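Local atomic coordinates of alpha-L-rhamnosidase (Aspergillus terreus, PDB entry 6GSZ), a protein that probably hydrolyses terminal non-reducing alpha-L-rhamnose residues from alpha-L-rhamnosides. Residues N515-G518 with N519-P523; L503-S506 with Y507-P510; R464-R467 with L468-G472; P173-Q176 with S177-Y180. All coordinates share one frame; numbering follows the deposited sequence.

From the N terminus, contact 4 comes first, closing a local loop between strands 164-165 and 182-188 in the alpha-L-rhamnosidase N-terminal domain (142-313). The other three belong to the six-hairpin glycosidase domain: contact 3 leads into helix 471-484, contact 2 turns the chain after helix 488-503, and contact 1 shapes the same loop further on, before helix 530-542. All follow in series, so none nests in or crosses another. They nevertheless converge in space. Trp-175 of contact 4 meets Ile-516 of contact 1 and Leu-468 of contact 3, joining the two domains, and Leu-509 of contact 2 packs on Thr-471. Contacts 1, 2 and 4 also share one N-acetylglucosamine, attached within contact 2.

Contact 1: residues N515-G518 with N519-P523; sequences NIHG and NGETP. With NAG (2-acetamido-2-deoxy-beta-D-glucopyranose), chain B.
Both His-517 and Glu-521 place CG opposite their carbonyl carbons (chi1 -64° in each), and the glutamate then runs extended, which carries its carboxylate back along the loop to the imidazole. His-517 ND1 donates to Glu-521 OE1 at 3.0 Å, but the N-H...O angle of 120° marks the bond as weak. Waters link the two halves of the bend. One bridges Asn-515 OD1, His-517 ND1 and Glu-521 OE2, lying 2.7 Å from Glu-521 OE2. Another donates to both Gly-518 O and Glu-521 OE2, while a third links His-517 O to Gly-520 N. The amide of Asn-515 ties the bend together. Its OD1 accepts from His-517 N at 2.9 Å, with the N-H above the carbonyl plane, forming an Asx turn. Its ND2 meets Gly-518 O at 2.9 Å almost straight (171°) and in the amide plane, so both amide atoms fix its rotation. Asn-519, which is exposed, brings ND2 within 3.5 Å of C6 of the N-acetylglucosamine. The whole bend lies in the loop between helices 488-503 and 530-542: Glu-501 of the former accepts from Asn-515 N, and Tyr-511 N donates to Glu-521 OE2.

Contact 2: residues L503-S506 with Y507-P510; sequences LNHS and YSLP. With NAG (2-acetamido-2-deoxy-beta-D-glucopyranose), chain B.
His-505 and Ser-508 close a type I' beta turn, and their hydrogen bonds are the polar part of the contact. Ser-508 N donates to His-505 O at 3.1 Å. A second bond runs between the same residues, from His-505 ND1 to Ser-508 O at 3.2 Å; its angle of 130° makes it weak. The histidine reaches that carbonyl because its CG stands opposite its own backbone N (chi1 -157°), directing the ring along the returning chain. The positive phi values of Ser-506 and Tyr-507 are those expected at the two central positions of such a turn.

Apolar interactions flank it. Pro-510 CG lies over one face of the His-505 ring, 3.9 Å from the centroid and 16° off the normal, a CH-pi contact offset toward the rim. Ser-508 CB approaches the same imidazole at its edge, so the ring is bounded on two sides. Leu-503, just ahead of the turn, sets CD2 4.0 Å from CE1 of Tyr-507, one of its central residues.

Covalent and metal bonds complete the account. Asn-504 ND2 is joined covalently to C1 of N-acetylglucosamine, and Asn-504, His-505 and Ser-506 spell an N-glycosylation sequon. Ser-506 supplies its backbone O to a calcium ion, which Lys-561 O also binds.

The turn follows the C-terminal end of helix 488-503, and helix 545-562 also touches it: Tyr-507 rests on Asp-557 and Lys-561, Ser-508 on Trp-558.

Contact 3: residues R464-R467 with L468-G472; sequences RDER and LGWTG. With BGC (beta-D-glucopyranose), chain C.
Glu-466 and Trp-470 meet beside a bound beta-D-glucopyranose. Trp-470 NE1 donates to Glu-466 OE2 at 2.8 Å, an N-H...O angle of 133°; the carboxylate oxygen is met on its anti side and the two planes stand steeply to each other. The sugar lies over one face of the indole, with its C4 3.6 Å above the ring plane. Glu-466 OE2 also approaches the ring oxygen O5 at 3.4 Å, and Arg-464 NH2 has O1 at its guanidinium edge, 3.1 Å away. Asp-460, Asp-473, Trp-527 and His-761 hydrogen-bond to the sugar.

The second shell holds these groups in place. Arg-464 NE forms a salt bridge with Glu-466 OE1 at 3.0 Å, while Arg-371 pairs with that same oxygen and Glu-740 with Arg-464 NH1. Glu-466 reaches the indole because its CG is opposite the backbone N (chi1 -165°) and the chain beyond is extended, with Glu-466 CG 3.9 Å from Leu-468 CG. Arg-467 secures the backbone instead: its NE binds Arg-464 O at 2.9 Å, and NH1 goes to Tyr-395 O. Trp-470 takes the N-cap position of helix 471-484, and Trp-578 meets its ring edge-to-face.

OE1 takes the arginines and OE2 the indole N-H, so different partners hold the two oxygens, restraining rotation of the carboxylate. Arg-464, Glu-466 and Trp-470 line the glucose pocket, which probably also receives rhamnoside substrates.

Contact 4: residues P173-Q176 with S177-Y180; sequences PGWQ and SYQY. With NAG (2-acetamido-2-deoxy-beta-D-glucopyranose), chain B.
Tyr-178 folds back over Gly-174 around an inverse gamma turn centred on Ser-177, in a loop between strands 164-165 and 182-188 that contains a cis peptide before Pro-173. With CG opposite its carbonyl carbon (chi1 -60°), the tyrosine lays its ring along the preceding residues. Its hydroxyl donates to Gly-174 O at 2.6 Å, somewhat tilted from the carbonyl plane. Gln-176 O sits over the centre of the same ring, 3.3 Å above its plane; the hydrogen bond fixes the end of the phenol, while the carbonyl oxygen lies close over its face.

The side chain of Gln-176 is bent. Its second torsion (chi2 87°) curls the amide back, and NE2 donates to Pro-173 O at 2.9 Å. The partner lies in the amide plane, although the N-H arrives from above the proline carbonyl. OE1 is 3.6 Å from Tyr-178 CE1, and it accepts from Glu-183 N; both ends of the amide are therefore engaged and its orientation is determined. Amide and phenol planes are nearly perpendicular.

Trp-175 touches the tyrosine through CD1, 3.6 Å from Tyr-178 CE2, in an oblique aromatic pairing. Around this buried core, Trp-208 stacks on Trp-175, Tyr-223 meets Tyr-178 edge-to-face, and Ser-177 OG bonds to Glu-501 of helix 488-503.

Past the turn the loop reaches the glycan. Tyr-180 OH approaches the acetamide carbon C7 of the N-acetylglucosamine at 3.2 Å, and Gln-179 NE2 donates to its carbonyl O7 at 2.9 Å, nearly straight at 173°.

Contact 1: residues N515-G518 with N519-P523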
loop_
_atom_site.group_PDB
_atom_site.type_symbol
_atom_site.label_atom_id
_atom_site.label_comp_id
_atom_site.label_asym_id
_atom_site.label_seq_id
_atom_site.Cartn_x
_atom_site.Cartn_y
_atom_site.Cartn_z
ATOM N N ASN A 515 15.933 1.331 -2.737
ATOM C CA ASN A 515 16.959 0.398 -3.152
ATOM C C ASN A 515 18.069 0.309 -2.077
ATOM O O ASN A 515 18.861 1.234 -1.965
ATOM C CB ASN A 515 17.535 0.816 -4.494
ATOM C CG ASN A 515 18.706 -0.038 -4.919
ATOM O OD1 ASN A 515 18.744 -1.214 -4.544
ATOM N ND2 ASN A 515 19.572 0.539 -5.772
ATOM N N ILE A 516 18.174 -0.854 -1.429
ATOM C CA ILE A 516 19.207 -1.102 -0.425
ATOM C C ILE A 516 20.368 -1.888 -1.020
ATOM O O ILE A 516 21.285 -2.212 -0.291
ATOM C CB ILE A 516 18.631 -1.840 0.799
ATOM C CG1 ILE A 516 17.978 -3.182 0.429
ATOM C CG2 ILE A 516 17.693 -0.914 1.516
ATOM C CD1 ILE A 516 17.823 -4.180 1.546
ATOM N N HIS A 517 20.307 -2.267 -2.300
ATOM C CA HIS A 517 21.219 -3.236 -2.915
ATOM C C HIS A 517 22.288 -2.613 -3.826
ATOM O O HIS A 517 23.117 -3.370 -4.395
ATOM C CB HIS A 517 20.443 -4.301 -3.708
ATOM C CG HIS A 517 19.557 -5.137 -2.848
ATOM N ND1 HIS A 517 18.290 -5.520 -3.221
ATOM C CD2 HIS A 517 19.761 -5.702 -1.631
ATOM C CE1 HIS A 517 17.744 -6.263 -2.248
ATOM N NE2 HIS A 517 18.622 -6.372 -1.264
ATOM N N GLY A 518 22.327 -1.295 -3.981
ATOM C CA GLY A 518 23.396 -0.679 -4.814
ATOM C C GLY A 518 23.097 -0.801 -6.305
ATOM O O GLY A 518 21.926 -0.895 -6.667
ATOM N N ASN A 519 24.143 -0.827 -7.155
ATOM C CA ASN A 519 23.956 -0.675 -8.581
ATOM C C ASN A 519 24.241 -1.958 -9.386
ATOM O O ASN A 519 24.258 -1.915 -10.615
ATOM C CB ASN A 519 24.759 0.512 -9.107
ATOM C CG ASN A 519 26.238 0.224 -9.217
ATOM O OD1 ASN A 519 26.721 -0.766 -8.667
ATOM N ND2 ASN A 519 26.969 1.100 -9.903
ATOM N N GLY A 520 24.351 -3.102 -8.728
ATOM C CA GLY A 520 24.839 -4.340 -9.377
ATOM C C GLY A 520 23.747 -5.177 -10.038
ATOM O O GLY A 520 24.049 -6.068 -10.842
ATOM N N GLU A 521 22.481 -4.927 -9.709
ATOM C CA GLU A 521 21.389 -5.730 -10.232
ATOM C C GLU A 521 21.198 -5.439 -11.725
ATOM O O GLU A 521 21.132 -4.289 -12.108
ATOM C CB GLU A 521 20.111 -5.445 -9.452
ATOM C CG GLU A 521 20.232 -5.855 -7.997
ATOM C CD GLU A 521 19.118 -5.331 -7.092
ATOM O OE1 GLU A 521 18.707 -6.075 -6.134
ATOM O OE2 GLU A 521 18.617 -4.251 -7.382
ATOM N N THR A 522 21.087 -6.489 -12.532
ATOM C CA THR A 522 20.867 -6.322 -13.961
ATOM C C THR A 522 19.379 -6.197 -14.273
ATOM O O THR A 522 18.535 -6.644 -13.499
ATOM C CB THR A 522 21.551 -7.455 -14.741
ATOM O OG1 THR A 522 21.072 -8.723 -14.312
ATOM C CG2 THR A 522 23.056 -7.377 -14.574
ATOM N N PRO A 523 19.007 -5.548 -15.401
ATOM C CA PRO A 523 17.589 -5.281 -15.688
ATOM C C PRO A 523 16.773 -6.569 -15.883
ATOM O O PRO A 523 17.216 -7.497 -16.564
ATOM C CB PRO A 523 17.653 -4.503 -17.006
ATOM C CG PRO A 523 19.065 -3.933 -17.056
ATOM C CD PRO A 523 19.919 -4.974 -16.398
HETATM C C1 NAG B . 24.452 6.222 -7.086
HETATM C C2 NAG B . 24.489 6.537 -5.582
HETATM C C3 NAG B . 25.882 6.346 -5.031
HETATM C C4 NAG B . 26.416 4.966 -5.326
HETATM C C5 NAG B . 26.318 4.725 -6.833
HETATM C C6 NAG B . 26.697 3.288 -7.163
HETATM C C7 NAG B . 23.034 8.156 -4.433
HETATM C C8 NAG B . 22.692 9.620 -4.308
HETATM N N2 NAG B . 24.040 7.872 -5.302
HETATM O O3 NAG B . 25.845 6.554 -3.626
HETATM O O4 NAG B . 27.774 4.960 -4.901
HETATM O O5 NAG B . 24.943 4.892 -7.226
HETATM O O6 NAG B . 25.951 2.355 -6.313
HETATM O O7 NAG B . 22.427 7.271 -3.812
HETATM O O HOH W 1 17.197 -3.487 -5.234
HETATM O O HOH W 2 24.962 -3.734 -6.217
HETATM O O HOH W 3 20.766 -2.747 -7.964
#

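Contact 2: residues L503-S506 with Y507-P510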
loop_
_atom_site.group_PDB
_atom_site.type_symbol
_atom_site.label_atom_id
_atom_site.label_comp_id
_atom_site.label_asym_id
_atom_site.label_seq_id
_atom_site.Cartn_x
_atom_site.Cartn_y
_atom_site.Cartn_z
ATOM N N LEU A 503 17.176 6.703 -11.978
ATOM C CA LEU A 503 18.081 7.674 -12.599
ATOM C C LEU A 503 19.531 7.467 -12.125
ATOM O O LEU A 503 20.439 7.957 -12.811
ATOM C CB LEU A 503 17.603 9.095 -12.326
ATOM C CG LEU A 503 16.393 9.492 -13.177
ATOM C CD1 LEU A 503 15.733 10.748 -12.605
ATOM C CD2 LEU A 503 16.778 9.661 -14.655
ATOM N N ASN A 504 19.741 6.793 -10.998
ATOM C CA ASN A 504 21.100 6.435 -10.579
ATOM C C ASN A 504 21.441 4.973 -10.828
ATOM O O ASN A 504 22.405 4.447 -10.266
ATOM C CB ASN A 504 21.312 6.753 -9.111
ATOM C CG ASN A 504 22.781 6.782 -8.743
ATOM O OD1 ASN A 504 23.624 7.259 -9.528
ATOM N ND2 ASN A 504 23.080 6.259 -7.569
ATOM N N HIS A 505 20.727 4.322 -11.736
ATOM C CA HIS A 505 20.890 2.904 -12.057
ATOM C C HIS A 505 20.861 2.680 -13.577
ATOM O O HIS A 505 20.368 1.650 -14.053
ATOM C CB HIS A 505 19.784 2.131 -11.317
ATOM C CG HIS A 505 20.031 0.699 -11.062
ATOM N ND1 HIS A 505 19.482 -0.324 -11.804
ATOM C CD2 HIS A 505 20.635 0.104 -10.020
ATOM C CE1 HIS A 505 19.867 -1.487 -11.298
ATOM N NE2 HIS A 505 20.547 -1.252 -10.206
ATOM N N SER A 506 21.393 3.657 -14.318
ATOM C CA SER A 506 21.547 3.558 -15.788
ATOM C C SER A 506 20.215 3.213 -16.472
ATOM O O SER A 506 20.159 2.384 -17.411
ATOM C CB SER A 506 22.631 2.561 -16.121
ATOM O OG SER A 506 23.878 2.981 -15.551
ATOM N N TYR A 507 19.136 3.815 -15.941
ATOM C CA TYR A 507 17.772 3.798 -16.512
ATOM C C TYR A 507 17.074 2.466 -16.279
ATOM O O TYR A 507 15.926 2.283 -16.684
ATOM C CB TYR A 507 17.740 4.208 -17.974
ATOM C CG TYR A 507 18.354 5.557 -18.201
ATOM C CD1 TYR A 507 17.717 6.717 -17.760
ATOM C CD2 TYR A 507 19.586 5.684 -18.824
ATOM C CE1 TYR A 507 18.275 7.966 -17.962
ATOM C CE2 TYR A 507 20.145 6.937 -19.036
ATOM C CZ TYR A 507 19.493 8.074 -18.601
ATOM O OH TYR A 507 20.053 9.305 -18.827
ATOM N N SER A 508 17.726 1.539 -15.584
ATOM C CA SER A 508 17.142 0.312 -15.112
ATOM C C SER A 508 16.539 0.543 -13.719
ATOM O O SER A 508 16.972 1.370 -12.952
ATOM C CB SER A 508 18.221 -0.774 -15.074
ATOM O OG SER A 508 17.633 -2.011 -14.763
ATOM N N LEU A 509 15.530 -0.231 -13.365
ATOM C CA LEU A 509 14.894 -0.148 -12.064
ATOM C C LEU A 509 15.533 -1.165 -11.124
ATOM O O LEU A 509 15.605 -2.350 -11.428
ATOM C CB LEU A 509 13.395 -0.407 -12.218
ATOM C CG LEU A 509 12.550 -0.138 -10.993
ATOM C CD1 LEU A 509 12.530 1.353 -10.653
ATOM C CD2 LEU A 509 11.145 -0.689 -11.209
ATOM N N PRO A 510 16.034 -0.739 -9.947
ATOM C CA PRO A 510 16.469 -1.705 -8.937
ATOM C C PRO A 510 15.334 -2.661 -8.585
ATOM O O PRO A 510 14.170 -2.335 -8.738
ATOM C CB PRO A 510 16.883 -0.856 -7.752
ATOM C CG PRO A 510 17.241 0.457 -8.369
ATOM C CD PRO A 510 16.246 0.647 -9.503
HETATM C C1 NAG B . 24.452 6.222 -7.086
HETATM C C2 NAG B . 24.489 6.537 -5.582
HETATM C C3 NAG B . 25.882 6.346 -5.031
HETATM C C4 NAG B . 26.416 4.966 -5.326
HETATM C C5 NAG B . 26.318 4.725 -6.833
HETATM C C6 NAG B . 26.697 3.288 -7.163
HETATM C C7 NAG B . 23.034 8.156 -4.433
HETATM C C8 NAG B . 22.692 9.620 -4.308
HETATM N N2 NAG B . 24.040 7.872 -5.302
HETATM O O3 NAG B . 25.845 6.554 -3.626
HETATM O O4 NAG B . 27.774 4.960 -4.901
HETATM O O5 NAG B . 24.943 4.892 -7.226
HETATM O O6 NAG B . 25.951 2.355 -6.313
HETATM O O7 NAG B . 22.427 7.271 -3.812
#

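Contact 3: residues R464-R467 with L468-G472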
loop_
_atom_site.group_PDB
_atom_site.type_symbol
_atom_site.label_atom_id
_atom_site.label_comp_id
_atom_site.label_asym_id
_atom_site.label_seq_id
_atom_site.Cartn_x
_atom_site.Cartn_y
_atom_site.Cartn_z
ATOM N N ARG A 464 9.457 -11.652 8.036
ATOM C CA ARG A 464 10.823 -12.116 8.048
ATOM C C ARG A 464 11.783 -10.934 7.853
ATOM O O ARG A 464 11.409 -9.773 7.928
ATOM C CB ARG A 464 11.034 -13.244 7.028
ATOM C CG ARG A 464 10.962 -12.823 5.564
ATOM C CD ARG A 464 10.995 -14.035 4.659
ATOM N NE ARG A 464 10.930 -13.680 3.257
ATOM C CZ ARG A 464 10.302 -14.381 2.313
ATOM N NH1 ARG A 464 9.833 -15.580 2.613
ATOM N NH2 ARG A 464 10.156 -13.848 1.098
ATOM N N ASP A 465 13.057 -11.284 7.656
ATOM C CA ASP A 465 14.148 -10.330 7.460
ATOM C C ASP A 465 14.180 -9.827 6.024
ATOM O O ASP A 465 15.134 -9.982 5.342
ATOM C CB ASP A 465 15.480 -10.952 7.874
ATOM C CG ASP A 465 15.833 -12.247 7.165
ATOM O OD1 ASP A 465 14.952 -12.794 6.448
ATOM O OD2 ASP A 465 16.953 -12.700 7.314
ATOM N N GLU A 466 13.067 -9.251 5.606
ATOM C CA GLU A 466 12.926 -8.739 4.227
ATOM C C GLU A 466 12.065 -7.481 4.311
ATOM O O GLU A 466 12.546 -6.461 4.696
ATOM C CB GLU A 466 12.445 -9.875 3.309
ATOM C CG GLU A 466 12.599 -9.584 1.825
ATOM C CD GLU A 466 12.691 -10.812 0.947
ATOM O OE1 GLU A 466 12.512 -11.920 1.465
ATOM O OE2 GLU A 466 12.953 -10.657 -0.246
ATOM N N ARG A 467 10.795 -7.551 3.878
ATOM C CA ARG A 467 9.861 -6.404 3.990
ATOM C C ARG A 467 10.383 -5.276 3.105
ATOM O O ARG A 467 10.440 -4.131 3.517
ATOM C CB ARG A 467 9.595 -5.993 5.448
ATOM C CG ARG A 467 9.612 -7.110 6.485
ATOM C CD ARG A 467 9.335 -6.596 7.865
ATOM N NE ARG A 467 9.663 -7.584 8.856
ATOM C CZ ARG A 467 9.457 -7.400 10.154
ATOM N NH1 ARG A 467 8.875 -6.301 10.577
ATOM N NH2 ARG A 467 9.828 -8.317 11.042
ATOM N N LEU A 468 10.713 -5.618 1.845
ATOM C CA LEU A 468 11.294 -4.664 0.917
ATOM C C LEU A 468 10.267 -4.331 -0.172
ATOM O O LEU A 468 9.295 -5.112 -0.418
ATOM C CB LEU A 468 12.534 -5.279 0.255
ATOM C CG LEU A 468 13.579 -5.828 1.227
ATOM C CD1 LEU A 468 14.708 -6.502 0.477
ATOM C CD2 LEU A 468 14.120 -4.734 2.171
ATOM N N GLY A 469 10.510 -3.200 -0.827
ATOM C CA GLY A 469 9.569 -2.747 -1.871
ATOM C C GLY A 469 9.755 -3.454 -3.205
ATOM O O GLY A 469 10.209 -2.849 -4.178
ATOM N N TRP A 470 9.505 -4.765 -3.191
ATOM C CA TRP A 470 9.726 -5.590 -4.386
ATOM C C TRP A 470 8.823 -5.155 -5.562
ATOM O O TRP A 470 7.591 -5.091 -5.474
ATOM C CB TRP A 470 9.542 -7.057 -4.047
ATOM C CG TRP A 470 10.761 -7.678 -3.422
ATOM C CD1 TRP A 470 10.993 -7.908 -2.098
ATOM C CD2 TRP A 470 11.894 -8.192 -4.128
ATOM N NE1 TRP A 470 12.199 -8.534 -1.944
ATOM C CE2 TRP A 470 12.789 -8.705 -3.168
ATOM C CE3 TRP A 470 12.231 -8.253 -5.471
ATOM C CZ2 TRP A 470 13.993 -9.291 -3.535
ATOM C CZ3 TRP A 470 13.419 -8.827 -5.844
ATOM C CH2 TRP A 470 14.304 -9.327 -4.869
ATOM N N THR A 471 9.490 -4.824 -6.658
ATOM C CA THR A 471 8.837 -4.203 -7.817
ATOM C C THR A 471 7.859 -5.142 -8.534
ATOM O O THR A 471 6.776 -4.743 -8.919
ATOM C CB THR A 471 9.929 -3.628 -8.725
ATOM O OG1 THR A 471 10.915 -4.623 -9.036
ATOM C CG2 THR A 471 10.571 -2.424 -8.085
ATOM N N GLY A 472 8.257 -6.397 -8.754
ATOM C CA GLY A 472 7.403 -7.285 -9.501
ATOM C C GLY A 472 6.102 -7.559 -8.762
ATOM O O GLY A 472 5.016 -7.648 -9.369
HETATM C C2 BGC C . 9.498 -11.297 -3.569
HETATM C C3 BGC C . 9.881 -11.632 -4.983
HETATM C C4 BGC C . 11.352 -11.824 -5.276
HETATM C C5 BGC C . 11.815 -12.739 -4.249
HETATM C C6 BGC C . 13.278 -12.977 -4.568
HETATM C C1 BGC C . 10.203 -12.240 -2.610
HETATM O O1 BGC C . 9.724 -11.991 -1.303
HETATM O O2 BGC C . 8.174 -11.701 -3.311
HETATM O O3 BGC C . 9.593 -10.569 -5.723
HETATM O O4 BGC C . 11.711 -12.288 -6.598
HETATM O O5 BGC C . 11.607 -12.299 -2.868
HETATM O O6 BGC C . 13.843 -13.758 -3.510
#

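Contact 4: residues P173-Q176 with S177-Y180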
loop_
_atom_site.group_PDB
_atom_site.type_symbol
_atom_site.label_atom_id
_atom_site.label_comp_id
_atom_site.label_asym_id
_atom_site.label_seq_id
_atom_site.Cartn_x
_atom_site.Cartn_y
_atom_site.Cartn_z
ATOM N N PRO A 173 8.865 8.891 10.096
ATOM C CA PRO A 173 8.085 9.272 8.909
ATOM C C PRO A 173 7.904 8.203 7.845
ATOM O O PRO A 173 7.354 8.513 6.780
ATOM C CB PRO A 173 8.961 10.425 8.358
ATOM C CG PRO A 173 10.374 9.934 8.608
ATOM C CD PRO A 173 10.248 9.348 9.987
ATOM N N GLY A 174 8.277 6.959 8.126
ATOM C CA GLY A 174 8.134 5.894 7.147
ATOM C C GLY A 174 9.428 5.723 6.357
ATOM O O GLY A 174 10.472 6.321 6.725
ATOM N N TRP A 175 9.394 4.894 5.325
ATOM C CA TRP A 175 10.558 4.526 4.556
ATOM C C TRP A 175 10.532 5.158 3.159
ATOM O O TRP A 175 9.779 4.691 2.283
ATOM C CB TRP A 175 10.729 3.010 4.462
ATOM C CG TRP A 175 12.060 2.601 3.918
ATOM C CD1 TRP A 175 13.133 3.400 3.646
ATOM C CD2 TRP A 175 12.464 1.265 3.582
ATOM N NE1 TRP A 175 14.193 2.651 3.200
ATOM C CE2 TRP A 175 13.809 1.339 3.143
ATOM C CE3 TRP A 175 11.830 0.022 3.631
ATOM C CZ2 TRP A 175 14.529 0.210 2.782
ATOM C CZ3 TRP A 175 12.530 -1.095 3.242
ATOM C CH2 TRP A 175 13.876 -1.000 2.853
ATOM N N GLN A 176 11.301 6.231 2.961
ATOM C CA GLN A 176 11.536 6.848 1.650
ATOM C C GLN A 176 12.947 6.446 1.189
ATOM O O GLN A 176 13.784 6.043 2.012
ATOM C CB GLN A 176 11.372 8.374 1.701
ATOM C CG GLN A 176 9.956 8.801 2.111
ATOM C CD GLN A 176 9.754 8.904 3.612
ATOM O OE1 GLN A 176 10.561 9.557 4.315
ATOM N NE2 GLN A 176 8.689 8.323 4.166
ATOM N N SER A 177 13.253 6.728 -0.069
ATOM C CA SER A 177 14.599 6.698 -0.599
ATOM C C SER A 177 15.234 7.994 -0.081
ATOM O O SER A 177 15.366 8.975 -0.797
ATOM C CB SER A 177 14.613 6.604 -2.108
ATOM O OG SER A 177 14.073 5.355 -2.536
ATOM N N TYR A 178 15.709 7.926 1.183
ATOM C CA TYR A 178 15.975 9.143 1.971
ATOM C C TYR A 178 17.057 10.027 1.353
ATOM O O TYR A 178 17.023 11.246 1.586
ATOM C CB TYR A 178 16.449 8.794 3.377
ATOM C CG TYR A 178 15.491 7.984 4.195
ATOM C CD1 TYR A 178 14.272 8.495 4.619
ATOM C CD2 TYR A 178 15.812 6.699 4.601
ATOM C CE1 TYR A 178 13.443 7.779 5.468
ATOM C CE2 TYR A 178 14.997 5.959 5.433
ATOM C CZ TYR A 178 13.790 6.484 5.866
ATOM O OH TYR A 178 13.004 5.738 6.717
ATOM N N GLN A 179 18.009 9.450 0.612
ATOM C CA GLN A 179 19.065 10.308 0.028
ATOM C C GLN A 179 18.521 11.236 -1.065
ATOM O O GLN A 179 19.232 12.170 -1.474
ATOM C CB GLN A 179 20.261 9.508 -0.487
ATOM C CG GLN A 179 20.083 8.718 -1.777
ATOM C CD GLN A 179 19.485 7.348 -1.630
ATOM O OE1 GLN A 179 18.487 7.115 -0.892
ATOM N NE2 GLN A 179 20.111 6.420 -2.353
ATOM N N TYR A 180 17.333 10.915 -1.603
ATOM C CA TYR A 180 16.652 11.719 -2.619
ATOM C C TYR A 180 15.460 12.485 -2.040
ATOM O O TYR A 180 15.252 13.647 -2.390
ATOM C CB TYR A 180 16.179 10.830 -3.763
ATOM C CG TYR A 180 17.281 10.076 -4.439
ATOM C CD1 TYR A 180 18.260 10.764 -5.134
ATOM C CD2 TYR A 180 17.354 8.693 -4.392
ATOM C CE1 TYR A 180 19.278 10.093 -5.772
ATOM C CE2 TYR A 180 18.410 8.018 -4.986
ATOM C CZ TYR A 180 19.343 8.718 -5.713
ATOM O OH TYR A 180 20.402 8.111 -6.315
HETATM C C1 NAG B . 24.452 6.222 -7.086
HETATM C C2 NAG B . 24.489 6.537 -5.582
HETATM C C3 NAG B . 25.882 6.346 -5.031
HETATM C C4 NAG B . 26.416 4.966 -5.326
HETATM C C5 NAG B . 26.318 4.725 -6.833
HETATM C C6 NAG B . 26.697 3.288 -7.163
HETATM C C7 NAG B . 23.034 8.156 -4.433
HETATM C C8 NAG B . 22.692 9.620 -4.308
HETATM N N2 NAG B . 24.040 7.872 -5.302
HETATM O O3 NAG B . 25.845 6.554 -3.626
HETATM O O4 NAG B . 27.774 4.960 -4.901
HETATM O O5 NAG B . 24.943 4.892 -7.226
HETATM O O6 NAG B . 25.951 2.355 -6.313
HETATM O O7 NAG B . 22.427 7.271 -3.812
#